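Local coordinates for protein ofchtiv-allosamidin (Ostrinia furnacalis, PDB 6JMB) that probably hydrolyses the beta-1,4 linkages of chitin as a group IV insect chitinase of glycoside hydrolase family 18, and binds the inhibitor allosamidin, at residues I28-C33 with K70-N75; T34-A39 with P74-L79; G83-G88 with D124-N129; V190-M195 with L243-P248. All coordinates share one frame; numbering follows the deposited sequence.

Overall arrangement
The four contacts run from one mouth of a family 18 TIM barrel to the other. Contact 1 joins two loops that lead into strands 35-43 and 77-83, and contact 2 joins the beginnings of those strands; their centres are about 8 Å apart, and I28 CG2 packs on L36 CD1 at 3.6 Å. Strand 77-83 then ends at contact 3, whose centre lies about 21 Å from that of contact 2. Contacts 3 and 4, with centres about 16 Å apart, both touch allosamizoline, and they meet where M191 CE approaches E126 OE2 at 3.4 Å. The V37 side chain of contact 2 lies about 7 Å from the same ligand.

Contact 1: I28-C33 with K70-N75; sequences IDPFLC and KEKNPN
N73 joins the two loops through its side-chain amide, which bonds P30 and stacks on F31. Among the polar interactions, N73 ND2 donates to P30 O at 2.9 Å, and the N-H...O angle of 170° makes the bond nearly straight; P30 O lies in the amide plane of N73. N73 ND2 also donates to a water at 3.0 Å, which in turn donates to C33 O. At the other end of the amide, N73 OD1 accepts from N75 N at 3.1 Å in an Asx turn, fixing the rotation of the group.

The stacking follows from N73 CG lying anti to its backbone N (chi1 178°). This lays the amide over the F31 ring with planes only 14° apart, and N73 CB sits over the same ring as a CH-pi donor, 3.8 Å from its centroid. An alanine here would probably leave P30 O and the bridging water without their amide donor and F31 with only part of its stacked cover.

Apolar packing flanks this pair: K72 CG touches F31 CE2 at 3.8 Å and P30 CG at 4.0 Å, before the lysine chain bends away. Segment 28-33 contains a type I turn from D29 to L32, with D29 OD1 accepting from F31 N as an Asx turn, and C33 is anchored to C8 by a disulfide. Loops that lead into parallel strands 35-43 and 77-83 in this way form the N-terminal rim of the family 18 TIM barrel.

Contact 2: T34-A39 with P74-L79; sequences THLVYA and PNLKTL
H35 and K77 lie side by side across two parallel strands, with H35 CD2 3.7 Å from K77 CB. Their first torsions nearly match (chi1 -63° and -62°), CG lying beside the backbone N in both, which explains why they point the same way. K77 bends at chi2 and carries its ammonium group away from the histidine. The H35 ring is held by T34 OG1, 2.8 Å from H35 ND1 and in the plane of the ring, while Y187 meets it edge-to-face.

L36 points to the other side of the sheet. Its chi1 of -98° departs from a staggered value, and its CD1 reaches L76 CD2 at 3.7 Å, with F66 of helix 62-67 beside it. T78 shares this side. V37 and L79 return to the side of H35, where V37 CG2 approaches L79 CB at 4.3 Å and L79 continues onto L160 and T162. Y38 turns its ring away, its hydroxyl bonded to D57 and N62.

L36 N donates to K77 O at 2.8 Å, L79 N to L36 O, and Y38 N to L79 O. T34 O takes two donors, K77 N at 3.1 Å and a water. Four main-chain bonds thus join the strands, other backbone groups turning to strand 5-11, D119 or water; L36 and L76 pack on the helix side, V37 and L79 inside the barrel, while K77 is exposed.

Contact 3: G83-G88 with D124-N129; sequences GGWSEG and DWEYPN. With AMI (allosamizoline), chain C; NAA (2-acetamido-2-deoxy-beta-D-allopyranose), chain B; NAA (2-acetamido-2-deoxy-beta-D-allopyranose), chain D.
One water is gripped from both loops: E126 N donates to it at 2.9 Å, while G84 O and G88 O each lie 2.8 Å from it as acceptors. More acceptors surround this water than it has protons, so its donations are probably shared. G84 N donates to D124 O at 2.8 Å with an N-H...O angle of 171°, continuing the parallel pairing of G83 with D124. A side chain on G83 would run into D124 O.

The two acidic side chains converge on allosamizoline. D124 CG lies anti to its backbone N (chi1 180°), and D124 OD2 comes 2.8 Å from the ligand's N2; E126, extended beyond CG, brings OE2 to 3.0 Å from the same N2. The other oxygen, E126 OE1, meets the W85 indole at its edge, 3.5 Å from W85 CE3 and in the ring plane, with the carboxylate turned 66° from the indole. The Y127 ring carries E126 CB over one face, after a cis peptide between the two residues. R131 makes a cation-pi contact with W85 and also bonds W85 O and E126 O.

From the glycine-tryptophan side, W85 N donates to O3 of allosamizoline at 2.9 Å. S86 N donates to O6 of the N-acetylallosamine of chain B and S86 OG to the acetyl O7 of the chain D N-acetylallosamine. D124 and E126 are the last aspartate and the glutamate of the DxxDxDxE signature, so the arrangement is that of the substrate cleft of a family 18 chitinase, at the C-terminal ends of its barrel strands.

Contact 4: V190-M195 with L243-P248; sequences VMTYDM and LVMGVP. With AMI (allosamizoline), chain C.
V190 pairs in parallel with M245, V190 N donating to V244 O at 2.9 Å and G246 N to V190 O, before inverse gamma turns centred on M191 and T192 break the regular pairing while the chain continues beside the strand. T192 OG1 donates to G246 O at 2.6 Å; its chi1 of 36° places the hydroxyl between the backbone N and the carbonyl carbon. A water donates to T192 O and G246 O.

The Y193 ring turns its CD2-CE2 edge to the strand, G246 C and V247 N lying near the ring plane, and Y193 CB is 3.9 Å from P248 CB. A CB on G246 would clash with V190 O and Y193 CE2. V190 CG2 packs on L243 CD2 at 3.8 Å.

Y193 OH donates a weak bond to allosamizoline O7 at 3.5 Å, and M191 SD approaches ligand C7. D194 OD2 accepts from the ligand's O6, while R252 and Y250 hold D194 OD1. An alanine in place of the tyrosine would probably open a gap beside V247 and P248 and deprive O7 of its weak donor. Strand 243-248 backs Y193, while M191 and the anchored D194 carboxylate meet the ligand from the same loop.

Contact 1: I28-C33 with K70-N75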
# COMPACT_ATOMS: atom_id res chain seq x y z
N ILE A 28 8.23 10.42 11.59
CA ILE A 28 8.26 10.56 10.14
C ILE A 28 9.35 11.54 9.75
O ILE A 28 9.47 12.62 10.33
CB ILE A 28 6.90 11.05 9.63
CG1 ILE A 28 5.81 10.02 9.93
CG2 ILE A 28 6.96 11.37 8.13
CD1 ILE A 28 4.41 10.50 9.62
N ASP A 29 10.14 11.15 8.75
CA ASP A 29 11.07 12.08 8.12
C ASP A 29 10.35 12.68 6.92
O ASP A 29 10.19 11.99 5.90
CB ASP A 29 12.32 11.36 7.67
CG ASP A 29 13.40 12.32 7.19
OD1 ASP A 29 13.06 13.39 6.65
OD2 ASP A 29 14.59 12.00 7.36
N PRO A 30 9.92 13.94 6.97
CA PRO A 30 9.10 14.49 5.88
C PRO A 30 9.88 14.81 4.62
O PRO A 30 9.27 15.19 3.62
CB PRO A 30 8.52 15.77 6.50
CG PRO A 30 9.56 16.19 7.49
CD PRO A 30 10.15 14.92 8.05
N PHE A 31 11.21 14.68 4.63
CA PHE A 31 11.99 14.89 3.42
C PHE A 31 12.26 13.60 2.64
O PHE A 31 12.87 13.66 1.57
CB PHE A 31 13.31 15.59 3.75
CG PHE A 31 13.16 17.05 4.02
CD1 PHE A 31 12.96 17.94 2.98
CD2 PHE A 31 13.20 17.54 5.32
CE1 PHE A 31 12.81 19.30 3.22
CE2 PHE A 31 13.05 18.90 5.56
CZ PHE A 31 12.86 19.77 4.50
N LEU A 32 11.81 12.46 3.15
CA LEU A 32 11.96 11.20 2.43
C LEU A 32 10.71 10.84 1.64
O LEU A 32 10.67 9.77 1.03
CB LEU A 32 12.32 10.07 3.40
CG LEU A 32 13.73 10.16 4.00
CD1 LEU A 32 13.97 9.01 4.98
CD2 LEU A 32 14.78 10.15 2.89
N CYS A 33 9.70 11.70 1.66
CA CYS A 33 8.48 11.51 0.90
C CYS A 33 8.16 12.81 0.18
O CYS A 33 8.53 13.89 0.64
CB CYS A 33 7.31 11.20 1.84
SG CYS A 33 7.67 9.91 3.04
N LYS A 70 4.41 19.86 7.11
CA LYS A 70 4.71 20.85 6.09
C LYS A 70 5.47 22.05 6.64
O LYS A 70 6.06 22.81 5.86
CB LYS A 70 3.42 21.30 5.39
CG LYS A 70 2.81 20.20 4.54
CD LYS A 70 1.56 20.70 3.83
CE LYS A 70 0.36 20.75 4.77
NZ LYS A 70 -0.87 21.13 4.02
N GLU A 71 5.47 22.24 7.96
CA GLU A 71 6.29 23.29 8.55
C GLU A 71 7.78 22.97 8.43
O GLU A 71 8.61 23.88 8.38
CB GLU A 71 5.90 23.53 10.00
CG GLU A 71 4.60 24.29 10.17
CD GLU A 71 3.96 24.07 11.52
OE1 GLU A 71 2.71 24.11 11.60
OE2 GLU A 71 4.70 23.85 12.51
N LYS A 72 8.13 21.68 8.37
CA LYS A 72 9.52 21.29 8.18
C LYS A 72 9.87 21.18 6.70
O LYS A 72 10.92 21.66 6.27
CB LYS A 72 9.81 19.97 8.90
CG LYS A 72 11.28 19.56 8.88
CD LYS A 72 12.18 20.65 9.45
CE LYS A 72 13.64 20.19 9.49
NZ LYS A 72 14.56 21.26 10.00
N ASN A 73 9.02 20.53 5.91
CA ASN A 73 9.20 20.43 4.46
C ASN A 73 8.03 21.14 3.78
O ASN A 73 6.96 20.54 3.60
CB ASN A 73 9.27 18.97 4.02
CG ASN A 73 9.41 18.82 2.52
OD1 ASN A 73 9.53 19.80 1.79
ND2 ASN A 73 9.40 17.58 2.05
N PRO A 74 8.19 22.40 3.38
CA PRO A 74 7.04 23.14 2.82
C PRO A 74 6.54 22.60 1.49
O PRO A 74 5.41 22.92 1.11
CB PRO A 74 7.57 24.58 2.68
CG PRO A 74 8.85 24.62 3.46
CD PRO A 74 9.40 23.23 3.46
N ASN A 75 7.34 21.80 0.79
CA ASN A 75 6.93 21.22 -0.48
C ASN A 75 6.14 19.93 -0.32
O ASN A 75 5.59 19.42 -1.31
CB ASN A 75 8.15 20.95 -1.37
CG ASN A 75 8.88 22.22 -1.75
OD1 ASN A 75 8.26 23.25 -2.02
ND2 ASN A 75 10.21 22.16 -1.78
O HOH W 1 9.92 16.08 -0.46

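Contact 2: T34-A39 with P74-L79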
# COMPACT_ATOMS: atom_id res chain seq x y z
N THR A 34 7.47 12.71 -0.96
CA THR A 34 6.86 13.88 -1.58
C THR A 34 5.39 14.00 -1.22
O THR A 34 4.86 15.12 -1.18
CB THR A 34 7.00 13.85 -3.10
OG1 THR A 34 6.35 12.68 -3.63
CG2 THR A 34 8.46 13.83 -3.51
N HIS A 35 4.74 12.88 -0.94
CA HIS A 35 3.35 12.83 -0.54
C HIS A 35 3.26 11.90 0.66
O HIS A 35 3.83 10.81 0.64
CB HIS A 35 2.48 12.28 -1.68
CG HIS A 35 2.50 13.14 -2.90
ND1 HIS A 35 3.62 13.29 -3.69
CD2 HIS A 35 1.54 13.91 -3.46
CE1 HIS A 35 3.34 14.12 -4.68
NE2 HIS A 35 2.09 14.51 -4.56
N LEU A 36 2.61 12.36 1.72
CA LEU A 36 2.44 11.58 2.94
C LEU A 36 0.95 11.43 3.19
O LEU A 36 0.21 12.42 3.13
CB LEU A 36 3.14 12.26 4.13
CG LEU A 36 4.53 11.67 4.43
CD1 LEU A 36 5.43 12.67 5.14
CD2 LEU A 36 4.37 10.40 5.26
N VAL A 37 0.50 10.20 3.44
CA VAL A 37 -0.92 9.88 3.46
C VAL A 37 -1.30 9.33 4.83
O VAL A 37 -0.73 8.33 5.29
CB VAL A 37 -1.31 8.91 2.34
CG1 VAL A 37 -2.81 8.79 2.26
CG2 VAL A 37 -0.73 9.37 1.00
N TYR A 38 -2.29 9.96 5.47
CA TYR A 38 -2.78 9.57 6.79
C TYR A 38 -3.83 8.47 6.63
O TYR A 38 -4.93 8.73 6.13
CB TYR A 38 -3.40 10.80 7.46
CG TYR A 38 -3.72 10.68 8.94
CD1 TYR A 38 -4.83 9.96 9.39
CD2 TYR A 38 -2.94 11.33 9.87
CE1 TYR A 38 -5.12 9.87 10.76
CE2 TYR A 38 -3.22 11.26 11.23
CZ TYR A 38 -4.31 10.53 11.66
OH TYR A 38 -4.57 10.47 13.01
N ALA A 39 -3.52 7.26 7.06
CA ALA A 39 -4.45 6.14 6.97
C ALA A 39 -4.96 5.82 8.37
O ALA A 39 -4.15 5.65 9.28
CB ALA A 39 -3.73 4.92 6.40
N PRO A 74 8.19 22.40 3.38
CA PRO A 74 7.04 23.14 2.82
C PRO A 74 6.54 22.60 1.49
O PRO A 74 5.41 22.92 1.11
CB PRO A 74 7.57 24.58 2.68
CG PRO A 74 8.85 24.62 3.46
CD PRO A 74 9.40 23.23 3.46
N ASN A 75 7.34 21.80 0.79
CA ASN A 75 6.93 21.22 -0.48
C ASN A 75 6.14 19.93 -0.32
O ASN A 75 5.59 19.42 -1.31
CB ASN A 75 8.15 20.95 -1.37
CG ASN A 75 8.88 22.22 -1.75
OD1 ASN A 75 8.26 23.25 -2.02
ND2 ASN A 75 10.21 22.16 -1.78
N LEU A 76 6.08 19.38 0.89
CA LEU A 76 5.39 18.12 1.13
C LEU A 76 3.89 18.29 0.92
O LEU A 76 3.29 19.29 1.32
CB LEU A 76 5.64 17.68 2.57
CG LEU A 76 4.96 16.41 3.05
CD1 LEU A 76 5.56 15.19 2.36
CD2 LEU A 76 5.08 16.29 4.56
N LYS A 77 3.27 17.29 0.29
CA LYS A 77 1.82 17.21 0.20
C LYS A 77 1.35 16.16 1.20
O LYS A 77 1.91 15.06 1.25
CB LYS A 77 1.39 16.83 -1.22
CG LYS A 77 1.79 17.85 -2.29
CD LYS A 77 1.20 19.22 -1.99
CE LYS A 77 1.40 20.18 -3.15
NZ LYS A 77 0.60 21.43 -2.96
N THR A 78 0.34 16.51 2.00
CA THR A 78 -0.19 15.62 3.03
C THR A 78 -1.65 15.34 2.73
O THR A 78 -2.49 16.24 2.81
CB THR A 78 -0.05 16.23 4.42
OG1 THR A 78 -0.75 17.48 4.48
CG2 THR A 78 1.41 16.44 4.79
N LEU A 79 -1.97 14.08 2.43
CA LEU A 79 -3.31 13.65 2.09
C LEU A 79 -3.89 12.80 3.21
O LEU A 79 -3.17 12.24 4.03
CB LEU A 79 -3.30 12.80 0.81
CG LEU A 79 -2.57 13.35 -0.42
CD1 LEU A 79 -2.83 12.44 -1.61
CD2 LEU A 79 -2.99 14.77 -0.73
O HOH W 2 5.82 17.15 -2.68

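Contact 3: G83-G88 with D124-N129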
# COMPACT_ATOMS: atom_id res chain seq x y z
N GLY A 83 -11.02 4.71 3.71
CA GLY A 83 -11.24 3.33 3.34
C GLY A 83 -10.27 2.39 4.01
O GLY A 83 -10.12 2.41 5.24
N GLY A 84 -9.62 1.56 3.22
CA GLY A 84 -8.74 0.54 3.74
C GLY A 84 -9.44 -0.80 3.87
O GLY A 84 -10.66 -0.90 3.86
N TRP A 85 -8.62 -1.85 4.01
CA TRP A 85 -9.13 -3.21 4.09
C TRP A 85 -10.20 -3.37 5.18
O TRP A 85 -11.28 -3.92 4.93
CB TRP A 85 -7.96 -4.17 4.34
CG TRP A 85 -8.37 -5.59 4.51
CD1 TRP A 85 -8.43 -6.30 5.68
CD2 TRP A 85 -8.76 -6.49 3.47
NE1 TRP A 85 -8.84 -7.58 5.43
CE2 TRP A 85 -9.05 -7.73 4.08
CE3 TRP A 85 -8.90 -6.38 2.09
CZ2 TRP A 85 -9.47 -8.84 3.36
CZ3 TRP A 85 -9.31 -7.48 1.37
CH2 TRP A 85 -9.59 -8.70 2.00
N SER A 86 -9.92 -2.88 6.39
CA SER A 86 -10.84 -3.10 7.50
C SER A 86 -12.16 -2.35 7.33
O SER A 86 -13.14 -2.69 8.00
CB SER A 86 -10.20 -2.69 8.82
OG SER A 86 -9.01 -3.43 9.06
N GLU A 87 -12.21 -1.32 6.48
CA GLU A 87 -13.43 -0.56 6.27
C GLU A 87 -14.43 -1.27 5.38
O GLU A 87 -15.60 -0.87 5.34
CB GLU A 87 -13.09 0.82 5.69
CG GLU A 87 -12.94 1.92 6.72
CD GLU A 87 -14.30 2.42 7.19
OE1 GLU A 87 -15.00 3.10 6.40
OE2 GLU A 87 -14.65 2.13 8.35
N GLY A 88 -14.02 -2.30 4.65
CA GLY A 88 -14.96 -3.06 3.86
C GLY A 88 -15.50 -2.30 2.66
O GLY A 88 -15.03 -1.23 2.29
N ASP A 124 -9.39 4.73 -0.98
CA ASP A 124 -8.97 3.33 -0.89
C ASP A 124 -10.17 2.45 -0.56
O ASP A 124 -10.21 1.79 0.48
CB ASP A 124 -7.86 3.20 0.17
CG ASP A 124 -7.36 1.78 0.34
OD1 ASP A 124 -7.45 0.98 -0.61
OD2 ASP A 124 -6.85 1.47 1.43
N TRP A 125 -11.17 2.45 -1.44
CA TRP A 125 -12.33 1.58 -1.29
C TRP A 125 -11.92 0.17 -1.69
O TRP A 125 -11.53 -0.06 -2.84
CB TRP A 125 -13.44 2.12 -2.19
CG TRP A 125 -14.68 1.27 -2.39
CD1 TRP A 125 -14.99 0.06 -1.83
CD2 TRP A 125 -15.78 1.62 -3.24
NE1 TRP A 125 -16.22 -0.37 -2.28
CE2 TRP A 125 -16.72 0.57 -3.15
CE3 TRP A 125 -16.06 2.71 -4.06
CZ2 TRP A 125 -17.92 0.59 -3.86
CZ3 TRP A 125 -17.25 2.74 -4.76
CH2 TRP A 125 -18.17 1.67 -4.66
N GLU A 126 -12.01 -0.78 -0.76
CA GLU A 126 -11.58 -2.16 -1.00
C GLU A 126 -12.79 -3.10 -0.90
O GLU A 126 -13.09 -3.61 0.18
CB GLU A 126 -10.44 -2.54 -0.03
CG GLU A 126 -9.27 -1.57 -0.14
CD GLU A 126 -7.95 -2.09 0.41
OE1 GLU A 126 -7.91 -3.18 1.00
OE2 GLU A 126 -6.93 -1.38 0.23
N TYR A 127 -13.49 -3.33 -2.02
CA TYR A 127 -13.24 -2.78 -3.35
C TYR A 127 -14.59 -2.69 -4.03
O TYR A 127 -15.52 -3.42 -3.66
CB TYR A 127 -12.42 -3.76 -4.20
CG TYR A 127 -11.08 -4.12 -3.65
CD1 TYR A 127 -9.97 -3.34 -3.94
CD2 TYR A 127 -10.91 -5.24 -2.84
CE1 TYR A 127 -8.73 -3.65 -3.44
CE2 TYR A 127 -9.66 -5.55 -2.33
CZ TYR A 127 -8.59 -4.75 -2.64
OH TYR A 127 -7.34 -5.06 -2.16
N PRO A 128 -14.72 -1.84 -5.04
CA PRO A 128 -15.95 -1.85 -5.84
C PRO A 128 -16.25 -3.25 -6.36
O PRO A 128 -15.36 -3.96 -6.84
CB PRO A 128 -15.62 -0.89 -6.99
CG PRO A 128 -14.58 0.04 -6.41
CD PRO A 128 -13.76 -0.82 -5.50
N ASN A 129 -17.51 -3.66 -6.20
CA ASN A 129 -17.99 -4.93 -6.76
C ASN A 129 -17.28 -6.14 -6.16
O ASN A 129 -17.20 -7.20 -6.79
CB ASN A 129 -17.92 -4.92 -8.30
CG ASN A 129 -18.58 -6.12 -8.93
OD1 ASN A 129 -19.61 -6.61 -8.46
ND2 ASN A 129 -17.98 -6.62 -10.01
C1 AMI C . -3.20 -1.99 1.82
C2 AMI C . -4.58 -1.39 2.30
C3 AMI C . -4.50 -1.41 3.74
C4 AMI C . -3.59 -2.67 4.07
C5 AMI C . -2.50 -2.47 3.13
C6 AMI C . -1.64 -3.76 2.89
C7 AMI C . -3.40 0.14 1.22
C8 AMI C . -4.08 2.49 0.51
C9 AMI C . -1.73 1.63 -0.01
N2 AMI C . -4.64 -0.18 1.80
N7 AMI C . -3.08 1.42 0.58
O3 AMI C . -5.80 -1.48 4.32
O4 AMI C . -3.03 -2.67 5.38
O6 AMI C . -2.50 -4.81 2.52
O7 AMI C . -2.47 -0.85 1.29
C1 NAA B . -3.87 -3.21 6.35
C2 NAA B . -3.04 -3.62 7.56
C3 NAA B . -3.88 -4.04 8.71
C4 NAA B . -4.86 -2.95 9.08
C5 NAA B . -5.69 -2.59 7.86
C6 NAA B . -6.66 -1.47 8.12
C7 NAA B . -0.72 -4.53 6.96
C8 NAA B . 0.13 -5.68 6.39
N2 NAA B . -2.19 -4.75 7.04
O3 NAA B . -4.58 -5.27 8.32
O4 NAA B . -5.77 -3.37 10.12
O5 NAA B . -4.79 -2.14 6.80
O6 NAA B . -7.42 -1.29 6.94
O7 NAA B . -0.24 -3.53 7.33
C1 NAA D . -5.15 -3.46 11.33
C2 NAA D . -6.10 -3.02 12.43
C3 NAA D . -5.55 -3.34 13.79
C4 NAA D . -5.17 -4.77 13.94
C5 NAA D . -4.23 -5.19 12.81
C6 NAA D . -3.98 -6.65 12.76
C7 NAA D . -7.45 -0.95 11.65
C8 NAA D . -7.58 0.58 11.54
N2 NAA D . -6.25 -1.54 12.31
O3 NAA D . -4.33 -2.59 13.92
O4 NAA D . -4.44 -4.89 15.17
O5 NAA D . -4.82 -4.90 11.48
O6 NAA D . -3.67 -6.94 11.39
O7 NAA D . -8.32 -1.68 11.22
O HOH W 3 -12.57 0.00 1.95

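Contact 4: V190-M195 with L243-P248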
# COMPACT_ATOMS: atom_id res chain seq x y z
N VAL A 190 -1.00 1.89 -7.48
CA VAL A 190 -1.33 0.49 -7.72
C VAL A 190 -0.72 -0.35 -6.61
O VAL A 190 0.49 -0.27 -6.35
CB VAL A 190 -0.83 0.03 -9.10
CG1 VAL A 190 -1.30 -1.38 -9.39
CG2 VAL A 190 -1.33 0.99 -10.19
N MET A 191 -1.55 -1.14 -5.93
CA MET A 191 -1.11 -1.89 -4.75
C MET A 191 -0.47 -3.21 -5.18
O MET A 191 -1.02 -4.30 -5.02
CB MET A 191 -2.27 -2.10 -3.79
CG MET A 191 -2.76 -0.81 -3.16
SD MET A 191 -3.98 -1.07 -1.85
CE MET A 191 -5.44 -1.43 -2.82
N THR A 192 0.75 -3.08 -5.71
CA THR A 192 1.52 -4.20 -6.25
C THR A 192 2.23 -4.99 -5.14
O THR A 192 3.45 -5.07 -5.06
CB THR A 192 2.47 -3.71 -7.34
OG1 THR A 192 2.98 -2.41 -7.01
CG2 THR A 192 1.75 -3.64 -8.69
N TYR A 193 1.40 -5.57 -4.27
CA TYR A 193 1.83 -6.42 -3.18
C TYR A 193 0.60 -7.20 -2.73
O TYR A 193 -0.46 -7.10 -3.36
CB TYR A 193 2.49 -5.63 -2.04
CG TYR A 193 1.85 -4.28 -1.77
CD1 TYR A 193 0.61 -4.20 -1.17
CD2 TYR A 193 2.49 -3.11 -2.12
CE1 TYR A 193 0.02 -2.97 -0.91
CE2 TYR A 193 1.91 -1.88 -1.87
CZ TYR A 193 0.68 -1.82 -1.27
OH TYR A 193 0.10 -0.60 -1.03
N ASP A 194 0.74 -8.00 -1.67
CA ASP A 194 -0.30 -8.96 -1.30
C ASP A 194 -0.62 -9.90 -2.45
O ASP A 194 -1.74 -10.41 -2.57
CB ASP A 194 -1.57 -8.28 -0.78
CG ASP A 194 -1.30 -7.33 0.35
OD1 ASP A 194 -0.48 -7.67 1.23
OD2 ASP A 194 -1.91 -6.24 0.37
N MET A 195 0.38 -10.14 -3.30
CA MET A 195 0.18 -11.03 -4.44
C MET A 195 -0.09 -12.45 -3.97
O MET A 195 -0.90 -13.17 -4.58
CB MET A 195 1.43 -11.00 -5.32
CG MET A 195 1.70 -9.64 -5.93
SD MET A 195 0.62 -9.37 -7.34
CE MET A 195 0.98 -7.66 -7.73
N LEU A 243 0.82 6.47 -13.04
CA LEU A 243 0.94 5.14 -12.44
C LEU A 243 2.05 5.19 -11.41
O LEU A 243 3.23 5.35 -11.75
CB LEU A 243 1.24 4.09 -13.51
CG LEU A 243 0.91 2.63 -13.15
CD1 LEU A 243 1.00 1.76 -14.39
CD2 LEU A 243 1.81 2.05 -12.06
N VAL A 244 1.68 5.05 -10.14
CA VAL A 244 2.63 5.04 -9.04
C VAL A 244 2.66 3.61 -8.50
O VAL A 244 1.62 3.07 -8.10
CB VAL A 244 2.23 6.05 -7.95
CG1 VAL A 244 3.26 6.05 -6.83
CG2 VAL A 244 2.10 7.45 -8.55
N MET A 245 3.83 3.00 -8.52
CA MET A 245 3.95 1.57 -8.27
C MET A 245 4.13 1.30 -6.78
O MET A 245 5.08 1.80 -6.17
CB MET A 245 5.13 1.01 -9.05
CG MET A 245 5.13 -0.51 -9.10
SD MET A 245 6.62 -1.17 -9.87
CE MET A 245 7.72 -1.23 -8.47
N GLY A 246 3.24 0.50 -6.21
CA GLY A 246 3.32 0.18 -4.80
C GLY A 246 4.43 -0.80 -4.49
O GLY A 246 4.75 -1.70 -5.28
N VAL A 247 5.04 -0.62 -3.32
CA VAL A 247 5.99 -1.58 -2.75
C VAL A 247 5.67 -1.78 -1.28
O VAL A 247 5.15 -0.88 -0.60
CB VAL A 247 7.46 -1.10 -2.91
CG1 VAL A 247 7.81 -0.92 -4.38
CG2 VAL A 247 7.70 0.19 -2.12
N PRO A 248 5.97 -2.97 -0.76
CA PRO A 248 5.65 -3.26 0.65
C PRO A 248 6.85 -3.10 1.58
O PRO A 248 7.96 -3.51 1.25
CB PRO A 248 5.23 -4.73 0.60
CG PRO A 248 6.13 -5.31 -0.48
CD PRO A 248 6.37 -4.19 -1.49
C1 AMI C . -3.20 -1.99 1.82
C2 AMI C . -4.58 -1.39 2.30
C3 AMI C . -4.50 -1.41 3.74
C4 AMI C . -3.59 -2.67 4.07
C5 AMI C . -2.50 -2.47 3.13
C6 AMI C . -1.64 -3.76 2.89
C7 AMI C . -3.40 0.14 1.22
C8 AMI C . -4.08 2.49 0.51
C9 AMI C . -1.73 1.63 -0.01
N2 AMI C . -4.64 -0.18 1.80
N7 AMI C . -3.08 1.42 0.58
O3 AMI C . -5.80 -1.48 4.32
O4 AMI C . -3.03 -2.67 5.38
O6 AMI C . -2.50 -4.81 2.52
O7 AMI C . -2.47 -0.85 1.29
O HOH W 4 6.09 -4.12 -5.36